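Local coordinates for protein CurM Sulfotransferase (Moorea producta, PDB 4GBM) that probably transfers a sulfo group from the cofactor PAPS to a polyketide intermediate in the biosynthesis of curacin, at residues 69-72 / 73-76; 189-192 / 193-196; 200-203 / 204-208; 225-228 / 229-232; 267-271 / 272-276. The protein carries 2 engineered substitutions. All coordinates share one frame; numbering follows the deposited sequence. Where two conformers were deposited one is given.

Interaction 1 of 5, residues 69-72 / 73-76; sequences FNTM and KERQ. With SO4 (sulfate ion), chain Q.
T71 and E74 meet at the N-cap of helix 72-78, where the loop after strand 58-59 enters the helix. T71 is the N-cap residue. Its hydroxyl lies between its own backbone N and carbonyl carbon (chi1 67°), which turns it back toward the first helical turn. There T71 OG1 accepts the N-H of E74 N at 3.3 Å. The E74 chain is extended and takes its carboxylate to N70. Its OE2 accepts from N70 N at 3.2 Å, and the donor lies above the carboxylate plane. The N70 amide runs beside this carboxylate, with the two planes 62° apart.

F69 packs against the same turn. R75 CA stands over the centre of the F69 ring at 3.8 Å, a CH-pi contact. R75 CG continues the packing, 3.6 Å from F69 CD2. The extended R75 chain then carries the guanidinium past the ring, the two planes nearly perpendicular. M72 SD lies 3.9 Å from R75 CD, alongside the chain. At the guanidinium edge, R75 NH1 and NH2 both donate to O1 of a sulfate, probably from the crystallisation liquor; the NH2 to O1 distance is 3.1 Å. A water links R75 NH1 to M72 O. R75 NE and NH2 also donate to H65 O and L64 O, which fixes the group against the preceding loop.

T71 caps E74 in the usual way, but E74 returns its bond to N70 N and not to T71 N, which has no partner in the model. This is an N-cap with half of a capping box.

Interaction 2 of 5, residues 189-192 / 193-196; sequences PYRV and AEQV
P189-V192 and A193-V196 are consecutive turns of helix 189-208, joined by four i to i+4 backbone bonds. The first of them runs from A193 N to P189 O at 2.9 Å, and the last from V196 N to V192 O at 3.0 Å. This geometry sets R191 and E194 one turn apart, side by side and pointing the same way.

Their charged ends form an i to i+3 salt bridge. R191 NH1 donates to E194 OE2 at 2.8 Å. The oxygen lies in the guanidinium plane, at its edge, and receives the bond on its syn lone pair. The carboxylate is nevertheless turned 61° from the guanidinium. R191 bends at chi2 (-62°) to bring its end back to the helix, and R191 CD also comes within 3.6 Å of E194 OE2. E194 reaches out on a fully extended chain.

Helix 189-208 is one of the helices around the parallel sheet of this sulfotransferase, a member of the P-loop NTPase clan. The salt bridge lies on the side where the chain near helix 297-305 approaches. E194 OE1 is hydrogen-bonded to T299 OG1 and K296 N, and R191 NH1 also donates to P294 O. Both carboxylate oxygens therefore have partners.

Water 2 donates to E194 OE2 at 2.8 Å and weakly to Y190 O. A193 packs on I170, F173 and V174 of helix 166-175, while its CB sits 3.4 Å from P189 O. On V196 it is the CG2 branch that leans back on the previous turn, 3.4 Å from V192 O.

Interaction 3 of 5, residues 200-203 / 204-208; sequences SNQN and ILNFL
The side chains of Q202 and N206 cross at a slant, one turn apart, near the C-terminal end of helix 189-208, which packs on strand 158-163 of the central parallel sheet. Their amides are turned 43° against each other. Q202 NE2 donates to N206 OD1 at 2.9 Å. The acceptor lies in the amide plane of Q202, but the donor stands above the carbonyl plane of N206, 46° out of it. A bend at chi2 of Q202 (59°) folds its amide along the helix toward N206. The backbone repeats the link, with N206 N donating to Q202 O at 2.9 Å.

I204 is buried, L205 only partly, and both touch Y161. Each leans back on a carbonyl of the preceding turn: I204 CG1 is 3.2 Å from S200 O. N201, on the same face as L205, is hydrogen-bonded through OD1 to Y161 OH and through ND2 to W197 O. The OD1 of N203 accepts from K199 NZ, a turn back. The F207 ring swings away to make a T-shaped stack with Y159. F207 CB lies 3.3 Å from N203 O.

Interaction 4 of 5, residues 225-228 / 229-232; sequences VKKP and QQVL
K227 sits at the N-cap of helix 228-239, and its carbonyl accepts from V231. The short helix 221-226 ends directly before it, so the contact is a helix-to-helix junction. P228 takes the first helical position. Its nitrogen has no hydrogen to give, and the first turn of a helix does not need one there.

The tight part is the inner side of this turn. V231 N lies 3.1 Å from K227 O, the first bond of the new helix. L232 N follows, donating to P228 O at 2.8 Å. The L232 side chain lies against the same carbonyl, with CB 3.2 Å from P228 O. L232 CD1 also touches the proline ring more loosely, 4.3 Å from P228 CB. L232 and V231 are both buried. L232 packs further on F243 and L248, V231 on D223 and L224 of the preceding helix.

The solvent side is polar. The exposed K227 and Q230 chains run side by side, pointing the same way. K227 bends at chi3 (-64°), and this brings its ammonium to the glutamine amide. Q230 is modelled in two conformers, so this link holds for the one described and may not be permanent. K226 turns away from the new helix to a salt bridge with D284. In the conformer described, K227 NZ meets Q230 OE1 at 2.7 Å, tilted 31° from the carbonyl plane.

Interaction 5 of 5, residues 267-271 / 272-276; sequences ISDPN and FLKHN. With ZN (zinc ion), chain C; ZN (zinc ion), chain D; A3P (adenosine-3'-5'-diphosphate), chain G.
D269 reaches across to K274, its OD2 3.1 Å from K274 NZ in a salt bridge. Its OD1 binds a zinc ion at 2.0 Å, with H261 as a second protein ligand. The same OD1 accepts from N271 N at 2.9 Å, which makes an Asx turn; the donor lies above the carboxylate plane. P270 comes next and lies against the nucleotide. Its carbonyl oxygen is 3.3 Å from C3' of adenosine-3'-5'-diphosphate.

This loop belongs to the cofactor pocket of the sulfotransferase, where the product nucleotide is bound. N271 splits its amide between two partners. ND2 donates to O2P of the 3'-phosphate at 2.8 Å, nearly straight at 163°. OD1 accepts from K274 NZ at 2.9 Å. The bend at chi4 of K274 (70°) puts its ammonium between D269 OD2 and N271 OD1. The N271 backbone O accepts K274 N from well above its carbonyl plane, in a short 3-10 turn. That oxygen also lies at the edge of the H275 ring, near its plane, 3.2 Å from CD2. At another edge of the ring, H275 ND1 binds a second zinc ion at 2.1 Å, together with D279.

Interaction 5 touches the nucleotide through P270, F272 and H275 and hydrogen-bonds it through N271. Interaction 4 also borders that pocket, because V225 lines it; their nearest atoms are about 9 Å apart. Interactions 2 and 3 lie in series on helix 189-208, with centres 17 Å apart. Neither touches the nucleotide: the side chains of V196 and S200 come to about 10 and 11 Å from it. Interaction 3 and interaction 5 lie on opposite sides of the chain's centre. Interaction 1 is remote, its centre 28 Å from that of interaction 5 and 38 Å from that of interaction 4. Interactions 1 and 4 each describe the start of a helix.

Interaction 1 of 5, residues 69-72 / 73-76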
# COMPACT_ATOMS: atom_id res chain seq x y z
N PHE A 69 7.91 -2.30 -12.93
CA PHE A 69 8.20 -2.65 -14.33
C PHE A 69 8.59 -1.46 -15.19
O PHE A 69 8.19 -0.32 -14.91
CB PHE A 69 6.99 -3.36 -14.95
CG PHE A 69 6.51 -4.53 -14.15
CD1 PHE A 69 7.22 -5.73 -14.15
CD2 PHE A 69 5.36 -4.43 -13.37
CE1 PHE A 69 6.78 -6.81 -13.40
CE2 PHE A 69 4.92 -5.52 -12.62
CZ PHE A 69 5.63 -6.71 -12.64
N ASN A 70 9.36 -1.71 -16.24
CA ASN A 70 9.74 -0.64 -17.17
C ASN A 70 8.74 -0.43 -18.30
O ASN A 70 8.51 0.70 -18.73
CB ASN A 70 11.14 -0.87 -17.73
CG ASN A 70 12.23 -0.72 -16.68
OD1 ASN A 70 12.18 0.18 -15.84
ND2 ASN A 70 13.22 -1.60 -16.73
N THR A 71 8.17 -1.52 -18.80
CA THR A 71 7.25 -1.47 -19.94
C THR A 71 6.02 -2.34 -19.70
O THR A 71 6.05 -3.25 -18.87
CB THR A 71 7.91 -1.96 -21.24
OG1 THR A 71 8.19 -3.36 -21.12
CG2 THR A 71 9.19 -1.18 -21.56
N MET A 72 4.95 -2.06 -20.42
CA MET A 72 3.70 -2.81 -20.25
C MET A 72 3.77 -4.28 -20.68
O MET A 72 3.07 -5.12 -20.12
CB MET A 72 2.53 -2.09 -20.94
CG MET A 72 2.10 -0.83 -20.22
SD MET A 72 1.48 -1.13 -18.54
CE MET A 72 -0.19 -1.70 -18.89
N LYS A 73 4.62 -4.59 -21.67
CA LYS A 73 4.86 -5.98 -22.05
C LYS A 73 5.59 -6.76 -20.96
O LYS A 73 5.25 -7.91 -20.68
CB LYS A 73 5.62 -6.08 -23.38
CG LYS A 73 4.71 -6.24 -24.58
CD LYS A 73 5.47 -6.73 -25.80
CE LYS A 73 4.52 -7.11 -26.93
NZ LYS A 73 3.73 -5.94 -27.42
N GLU A 74 6.59 -6.13 -20.35
CA GLU A 74 7.29 -6.70 -19.20
C GLU A 74 6.30 -7.03 -18.09
O GLU A 74 6.31 -8.12 -17.53
CB GLU A 74 8.34 -5.74 -18.65
CG GLU A 74 9.68 -5.74 -19.37
CD GLU A 74 10.70 -4.86 -18.65
OE1 GLU A 74 11.74 -4.54 -19.27
OE2 GLU A 74 10.47 -4.50 -17.47
N ARG A 75 5.44 -6.06 -17.78
CA ARG A 75 4.41 -6.21 -16.76
C ARG A 75 3.46 -7.37 -17.07
O ARG A 75 3.18 -8.20 -16.21
CB ARG A 75 3.62 -4.91 -16.59
CG ARG A 75 2.51 -4.97 -15.56
CD ARG A 75 1.72 -3.68 -15.54
NE ARG A 75 0.67 -3.68 -14.53
CZ ARG A 75 -0.58 -4.10 -14.72
NH1 ARG A 75 -0.96 -4.57 -15.91
NH2 ARG A 75 -1.45 -4.05 -13.73
N GLN A 76 2.96 -7.43 -18.31
CA GLN A 76 2.04 -8.49 -18.72
C GLN A 76 2.68 -9.87 -18.57
O GLN A 76 2.04 -10.82 -18.12
CB GLN A 76 1.59 -8.27 -20.17
CG GLN A 76 0.41 -9.13 -20.63
CD GLN A 76 0.80 -10.55 -21.02
OE1 GLN A 76 1.80 -10.76 -21.72
NE2 GLN A 76 0.02 -11.53 -20.57
S SO4 Q . -5.11 -5.48 -14.87
O1 SO4 Q . -4.06 -4.54 -15.25
O2 SO4 Q . -4.47 -6.58 -14.15
O3 SO4 Q . -6.06 -4.83 -13.98
O4 SO4 Q . -5.73 -5.97 -16.09
O HOH W 1 0.53 -4.98 -18.40

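Interaction 2 of 5, residues 189-192 / 193-196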
# COMPACT_ATOMS: atom_id res chain seq x y z
N PRO A 189 7.98 -20.20 9.61
CA PRO A 189 7.03 -19.15 9.18
C PRO A 189 7.14 -17.87 10.00
O PRO A 189 7.00 -16.76 9.46
CB PRO A 189 5.66 -19.79 9.40
CG PRO A 189 5.91 -21.25 9.45
CD PRO A 189 7.28 -21.44 10.01
N TYR A 190 7.38 -18.01 11.30
CA TYR A 190 7.50 -16.86 12.18
C TYR A 190 8.75 -16.05 11.86
O TYR A 190 8.71 -14.82 11.88
CB TYR A 190 7.48 -17.30 13.65
CG TYR A 190 6.12 -17.78 14.08
CD1 TYR A 190 5.16 -16.88 14.54
CD2 TYR A 190 5.79 -19.13 14.02
CE1 TYR A 190 3.89 -17.32 14.94
CE2 TYR A 190 4.53 -19.58 14.41
CZ TYR A 190 3.59 -18.67 14.87
OH TYR A 190 2.35 -19.13 15.25
N ARG A 191 9.86 -16.73 11.56
CA ARG A 191 11.09 -16.04 11.18
C ARG A 191 10.97 -15.40 9.80
O ARG A 191 11.52 -14.32 9.57
CB ARG A 191 12.30 -16.96 11.28
CG ARG A 191 12.65 -17.36 12.72
CD ARG A 191 13.03 -16.15 13.59
NE ARG A 191 13.77 -16.56 14.78
CZ ARG A 191 13.83 -15.89 15.92
NH1 ARG A 191 13.18 -14.73 16.07
NH2 ARG A 191 14.55 -16.38 16.93
N VAL A 192 10.28 -16.08 8.88
CA VAL A 192 10.03 -15.51 7.55
C VAL A 192 9.21 -14.23 7.67
O VAL A 192 9.57 -13.21 7.06
CB VAL A 192 9.32 -16.53 6.60
CG1 VAL A 192 8.91 -15.86 5.29
CG2 VAL A 192 10.24 -17.71 6.30
N ALA A 193 8.15 -14.27 8.47
CA ALA A 193 7.31 -13.10 8.72
C ALA A 193 8.10 -11.96 9.34
O ALA A 193 7.96 -10.80 8.94
CB ALA A 193 6.11 -13.46 9.62
N GLU A 194 8.95 -12.30 10.31
CA GLU A 194 9.80 -11.33 10.98
C GLU A 194 10.75 -10.66 9.99
O GLU A 194 10.92 -9.44 10.01
CB GLU A 194 10.58 -12.00 12.10
CG GLU A 194 11.47 -11.05 12.89
CD GLU A 194 12.23 -11.74 14.01
OE1 GLU A 194 13.20 -11.15 14.49
OE2 GLU A 194 11.84 -12.87 14.40
N GLN A 195 11.36 -11.47 9.12
CA GLN A 195 12.27 -10.94 8.11
C GLN A 195 11.55 -10.00 7.15
O GLN A 195 12.10 -8.97 6.75
CB GLN A 195 12.95 -12.09 7.35
CG GLN A 195 13.91 -11.63 6.25
CD GLN A 195 14.61 -12.80 5.58
OE1 GLN A 195 15.44 -13.47 6.19
NE2 GLN A 195 14.28 -13.04 4.32
N VAL A 196 10.31 -10.32 6.78
CA VAL A 196 9.54 -9.44 5.91
C VAL A 196 9.28 -8.08 6.58
O VAL A 196 9.50 -7.03 5.98
CB VAL A 196 8.21 -10.09 5.43
CG1 VAL A 196 7.33 -9.08 4.73
CG2 VAL A 196 8.52 -11.25 4.49
O HOH W 2 9.37 -14.20 14.62

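Interaction 3 of 5, residues 200-203 / 204-208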
# COMPACT_ATOMS: atom_id res chain seq x y z
N SER A 200 11.36 -4.82 5.10
CA SER A 200 10.49 -3.77 4.56
C SER A 200 10.72 -2.46 5.31
O SER A 200 10.92 -1.42 4.70
CB SER A 200 9.02 -4.18 4.67
OG SER A 200 8.76 -5.35 3.93
N ASN A 201 10.70 -2.54 6.63
CA ASN A 201 10.88 -1.33 7.43
C ASN A 201 12.27 -0.74 7.32
O ASN A 201 12.41 0.47 7.16
CB ASN A 201 10.45 -1.56 8.88
CG ASN A 201 8.96 -1.49 9.02
OD1 ASN A 201 8.37 -0.42 8.87
ND2 ASN A 201 8.33 -2.64 9.28
N GLN A 202 13.30 -1.58 7.36
CA GLN A 202 14.66 -1.07 7.17
C GLN A 202 14.83 -0.42 5.79
O GLN A 202 15.46 0.64 5.67
CB GLN A 202 15.72 -2.15 7.40
CG GLN A 202 17.13 -1.55 7.55
CD GLN A 202 17.22 -0.58 8.71
OE1 GLN A 202 16.98 -0.95 9.87
NE2 GLN A 202 17.56 0.67 8.42
N ASN A 203 14.27 -1.04 4.75
CA ASN A 203 14.35 -0.48 3.40
C ASN A 203 13.67 0.89 3.33
O ASN A 203 14.21 1.82 2.72
CB ASN A 203 13.73 -1.42 2.35
CG ASN A 203 14.58 -2.66 2.07
OD1 ASN A 203 14.08 -3.63 1.48
ND2 ASN A 203 15.84 -2.65 2.48
N ILE A 204 12.51 1.02 3.95
CA ILE A 204 11.81 2.31 3.97
C ILE A 204 12.61 3.36 4.74
O ILE A 204 12.79 4.48 4.27
CB ILE A 204 10.39 2.20 4.56
CG1 ILE A 204 9.52 1.31 3.68
CG2 ILE A 204 9.75 3.59 4.63
CD1 ILE A 204 8.26 0.80 4.36
N LEU A 205 13.10 2.98 5.92
CA LEU A 205 13.92 3.88 6.72
C LEU A 205 15.13 4.38 5.94
O LEU A 205 15.42 5.59 5.94
CB LEU A 205 14.36 3.20 8.02
CG LEU A 205 13.22 2.99 9.03
CD1 LEU A 205 13.61 1.96 10.08
CD2 LEU A 205 12.86 4.32 9.68
N ASN A 206 15.83 3.46 5.28
CA ASN A 206 16.99 3.81 4.46
C ASN A 206 16.64 4.76 3.32
O ASN A 206 17.34 5.74 3.08
CB ASN A 206 17.67 2.56 3.90
CG ASN A 206 18.37 1.73 4.98
OD1 ASN A 206 18.55 2.18 6.11
ND2 ASN A 206 18.76 0.51 4.62
N PHE A 207 15.55 4.46 2.62
CA PHE A 207 15.09 5.26 1.50
C PHE A 207 14.69 6.67 1.94
O PHE A 207 15.14 7.67 1.36
CB PHE A 207 13.93 4.53 0.82
CG PHE A 207 13.19 5.33 -0.20
CD1 PHE A 207 13.77 5.63 -1.43
CD2 PHE A 207 11.89 5.74 0.05
CE1 PHE A 207 13.08 6.36 -2.39
CE2 PHE A 207 11.18 6.48 -0.90
CZ PHE A 207 11.78 6.79 -2.13
N LEU A 208 13.88 6.74 2.98
CA LEU A 208 13.37 8.03 3.44
C LEU A 208 14.44 8.90 4.09
O LEU A 208 14.31 10.13 4.10
CB LEU A 208 12.18 7.84 4.38
CG LEU A 208 10.91 7.26 3.75
CD1 LEU A 208 9.84 7.15 4.80
CD2 LEU A 208 10.42 8.10 2.57

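Interaction 4 of 5, residues 225-228 / 229-232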
# COMPACT_ATOMS: atom_id res chain seq x y z
N VAL A 225 -6.20 3.56 13.90
CA VAL A 225 -7.47 2.93 14.25
C VAL A 225 -8.06 3.38 15.59
O VAL A 225 -9.28 3.31 15.80
CB VAL A 225 -7.44 1.38 14.11
CG1 VAL A 225 -7.02 0.98 12.70
CG2 VAL A 225 -6.52 0.74 15.16
N LYS A 226 -7.20 3.85 16.50
CA LYS A 226 -7.66 4.37 17.80
C LYS A 226 -8.08 5.84 17.76
O LYS A 226 -9.00 6.25 18.48
CB LYS A 226 -6.60 4.19 18.88
CG LYS A 226 -6.42 2.76 19.35
CD LYS A 226 -5.29 2.69 20.36
CE LYS A 226 -5.51 1.61 21.38
NZ LYS A 226 -4.51 1.74 22.48
N LYS A 227 -7.38 6.63 16.94
CA LYS A 227 -7.63 8.07 16.82
C LYS A 227 -7.65 8.49 15.34
O LYS A 227 -6.86 9.35 14.92
CB LYS A 227 -6.55 8.86 17.56
CG LYS A 227 -6.47 8.61 19.07
CD LYS A 227 -5.43 9.52 19.73
CE LYS A 227 -4.02 9.24 19.22
NZ LYS A 227 -3.03 10.23 19.74
N PRO A 228 -8.55 7.90 14.54
CA PRO A 228 -8.54 8.20 13.10
C PRO A 228 -8.74 9.69 12.78
O PRO A 228 -8.11 10.18 11.84
CB PRO A 228 -9.68 7.34 12.53
CG PRO A 228 -10.55 7.02 13.71
CD PRO A 228 -9.62 6.94 14.89
N GLN A 229 -9.56 10.39 13.55
CA GLN A 229 -9.78 11.83 13.30
C GLN A 229 -8.47 12.61 13.37
O GLN A 229 -8.15 13.38 12.46
CB GLN A 229 -10.79 12.42 14.29
CG GLN A 229 -11.00 13.91 14.09
CD GLN A 229 -11.57 14.61 15.32
OE1 GLN A 229 -12.08 13.97 16.24
NE2 GLN A 229 -11.48 15.93 15.33
N GLN A 230 -7.72 12.42 14.45
CA GLN A 230 -6.45 13.11 14.65
C GLN A 230 -5.42 12.73 13.59
O GLN A 230 -4.76 13.59 13.02
CB GLN A 230 -5.90 12.84 16.06
CG GLN A 230 -4.53 13.45 16.35
CD GLN A 230 -3.97 13.03 17.70
OE1 GLN A 230 -3.13 12.14 17.78
NE2 GLN A 230 -4.44 13.66 18.76
N VAL A 231 -5.30 11.43 13.32
CA VAL A 231 -4.34 10.95 12.33
C VAL A 231 -4.65 11.51 10.95
O VAL A 231 -3.76 12.01 10.26
CB VAL A 231 -4.28 9.40 12.30
CG1 VAL A 231 -3.49 8.90 11.09
CG2 VAL A 231 -3.69 8.89 13.60
N LEU A 232 -5.92 11.44 10.56
CA LEU A 232 -6.32 11.88 9.23
C LEU A 232 -6.26 13.40 9.07
O LEU A 232 -5.94 13.89 7.99
CB LEU A 232 -7.70 11.33 8.85
CG LEU A 232 -7.75 9.82 8.57
CD1 LEU A 232 -9.18 9.31 8.72
CD2 LEU A 232 -7.19 9.50 7.20

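Interaction 5 of 5, residues 267-271 / 272-276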
# COMPACT_ATOMS: atom_id res chain seq x y z
N ILE A 267 -2.02 -10.04 -3.43
CA ILE A 267 -1.11 -11.00 -2.79
C ILE A 267 -1.72 -11.79 -1.64
O ILE A 267 -1.37 -12.96 -1.45
CB ILE A 267 0.22 -10.35 -2.35
CG1 ILE A 267 -0.02 -9.25 -1.31
CG2 ILE A 267 0.97 -9.81 -3.56
CD1 ILE A 267 1.20 -8.93 -0.45
N SER A 268 -2.61 -11.17 -0.88
CA SER A 268 -3.34 -11.86 0.18
C SER A 268 -4.68 -11.17 0.34
O SER A 268 -5.07 -10.37 -0.50
CB SER A 268 -2.57 -11.85 1.50
OG SER A 268 -3.18 -12.72 2.44
N ASP A 269 -5.38 -11.50 1.43
CA ASP A 269 -6.66 -10.86 1.76
C ASP A 269 -6.41 -9.88 2.90
O ASP A 269 -5.98 -10.30 3.98
CB ASP A 269 -7.69 -11.93 2.17
CG ASP A 269 -9.11 -11.39 2.24
OD1 ASP A 269 -9.29 -10.16 2.22
OD2 ASP A 269 -10.06 -12.22 2.29
N PRO A 270 -6.67 -8.58 2.66
CA PRO A 270 -6.48 -7.60 3.75
C PRO A 270 -7.57 -7.70 4.82
O PRO A 270 -7.47 -7.05 5.86
CB PRO A 270 -6.54 -6.25 3.04
CG PRO A 270 -7.34 -6.49 1.81
CD PRO A 270 -7.04 -7.92 1.39
N ASN A 271 -8.61 -8.49 4.54
CA ASN A 271 -9.71 -8.75 5.48
C ASN A 271 -10.54 -7.51 5.80
O ASN A 271 -11.26 -7.47 6.80
CB ASN A 271 -9.20 -9.43 6.76
CG ASN A 271 -8.59 -10.79 6.48
OD1 ASN A 271 -9.07 -11.55 5.63
ND2 ASN A 271 -7.51 -11.11 7.20
N PHE A 272 -10.44 -6.52 4.93
CA PHE A 272 -11.17 -5.27 5.07
C PHE A 272 -12.68 -5.53 5.14
O PHE A 272 -13.38 -4.94 5.97
CB PHE A 272 -10.80 -4.31 3.93
CG PHE A 272 -11.61 -3.05 3.91
CD1 PHE A 272 -11.35 -2.03 4.82
CD2 PHE A 272 -12.64 -2.88 2.98
CE1 PHE A 272 -12.11 -0.86 4.82
CE2 PHE A 272 -13.40 -1.72 2.97
CZ PHE A 272 -13.13 -0.71 3.90
N LEU A 273 -13.17 -6.44 4.31
CA LEU A 273 -14.61 -6.72 4.28
C LEU A 273 -15.07 -7.70 5.36
O LEU A 273 -16.24 -8.11 5.38
CB LEU A 273 -15.05 -7.15 2.87
CG LEU A 273 -14.85 -6.10 1.77
CD1 LEU A 273 -15.24 -6.66 0.42
CD2 LEU A 273 -15.60 -4.79 2.05
N LYS A 274 -14.17 -8.08 6.27
CA LYS A 274 -14.56 -8.82 7.47
C LYS A 274 -14.86 -7.88 8.64
O LYS A 274 -15.19 -8.32 9.75
CB LYS A 274 -13.50 -9.86 7.85
CG LYS A 274 -13.45 -11.03 6.87
CD LYS A 274 -12.40 -12.04 7.27
CE LYS A 274 -12.25 -13.14 6.23
NZ LYS A 274 -11.63 -12.63 4.97
N HIS A 275 -14.76 -6.58 8.38
CA HIS A 275 -15.12 -5.54 9.35
C HIS A 275 -16.18 -4.63 8.75
O HIS A 275 -16.45 -4.69 7.54
CB HIS A 275 -13.86 -4.76 9.76
CG HIS A 275 -12.78 -5.63 10.31
ND1 HIS A 275 -12.72 -6.01 11.64
CD2 HIS A 275 -11.72 -6.23 9.72
CE1 HIS A 275 -11.68 -6.79 11.84
NE2 HIS A 275 -11.06 -6.95 10.68
N ASN A 276 -16.78 -3.78 9.57
CA ASN A 276 -17.76 -2.81 9.08
C ASN A 276 -17.57 -1.41 9.63
O ASN A 276 -18.42 -0.53 9.43
CB ASN A 276 -19.20 -3.32 9.30
CG ASN A 276 -19.59 -3.38 10.76
OD1 ASN A 276 -18.78 -3.09 11.64
ND2 ASN A 276 -20.83 -3.78 11.02
ZN ZN C . -11.17 -9.52 1.87
ZN ZN D . -13.98 -5.57 13.28
P1 A3P G . -5.62 -9.16 9.70
O1P A3P G . -4.82 -10.36 9.26
O2P A3P G . -7.02 -9.14 9.15
O3P A3P G . -5.53 -8.91 11.18
P2 A3P G . -2.83 -4.69 4.79
O4P A3P G . -1.62 -3.80 4.87
O5P A3P G . -2.57 -6.09 4.30
O6P A3P G . -4.00 -4.03 4.12
O5' A3P G . -3.27 -4.91 6.33
C5' A3P G . -4.26 -5.89 6.64
C4' A3P G . -4.63 -5.69 8.09
O4' A3P G . -5.38 -4.47 8.20
C3' A3P G . -5.58 -6.75 8.60
O3' A3P G . -4.85 -7.92 9.00
C2' A3P G . -6.25 -6.01 9.76
O2' A3P G . -5.50 -6.17 10.97
C1' A3P G . -6.21 -4.54 9.35
N9 A3P G . -7.57 -4.08 8.99
C8 A3P G . -8.29 -4.39 7.89
N7 A3P G . -9.52 -3.80 7.91
C5 A3P G . -9.58 -3.09 9.06
C6 A3P G . -10.57 -2.22 9.74
N6 A3P G . -11.77 -1.98 9.15
N1 A3P G . -10.23 -1.68 10.94
C2 A3P G . -9.03 -1.90 11.52
N3 A3P G . -8.08 -2.68 10.95
C4 A3P G . -8.30 -3.27 9.76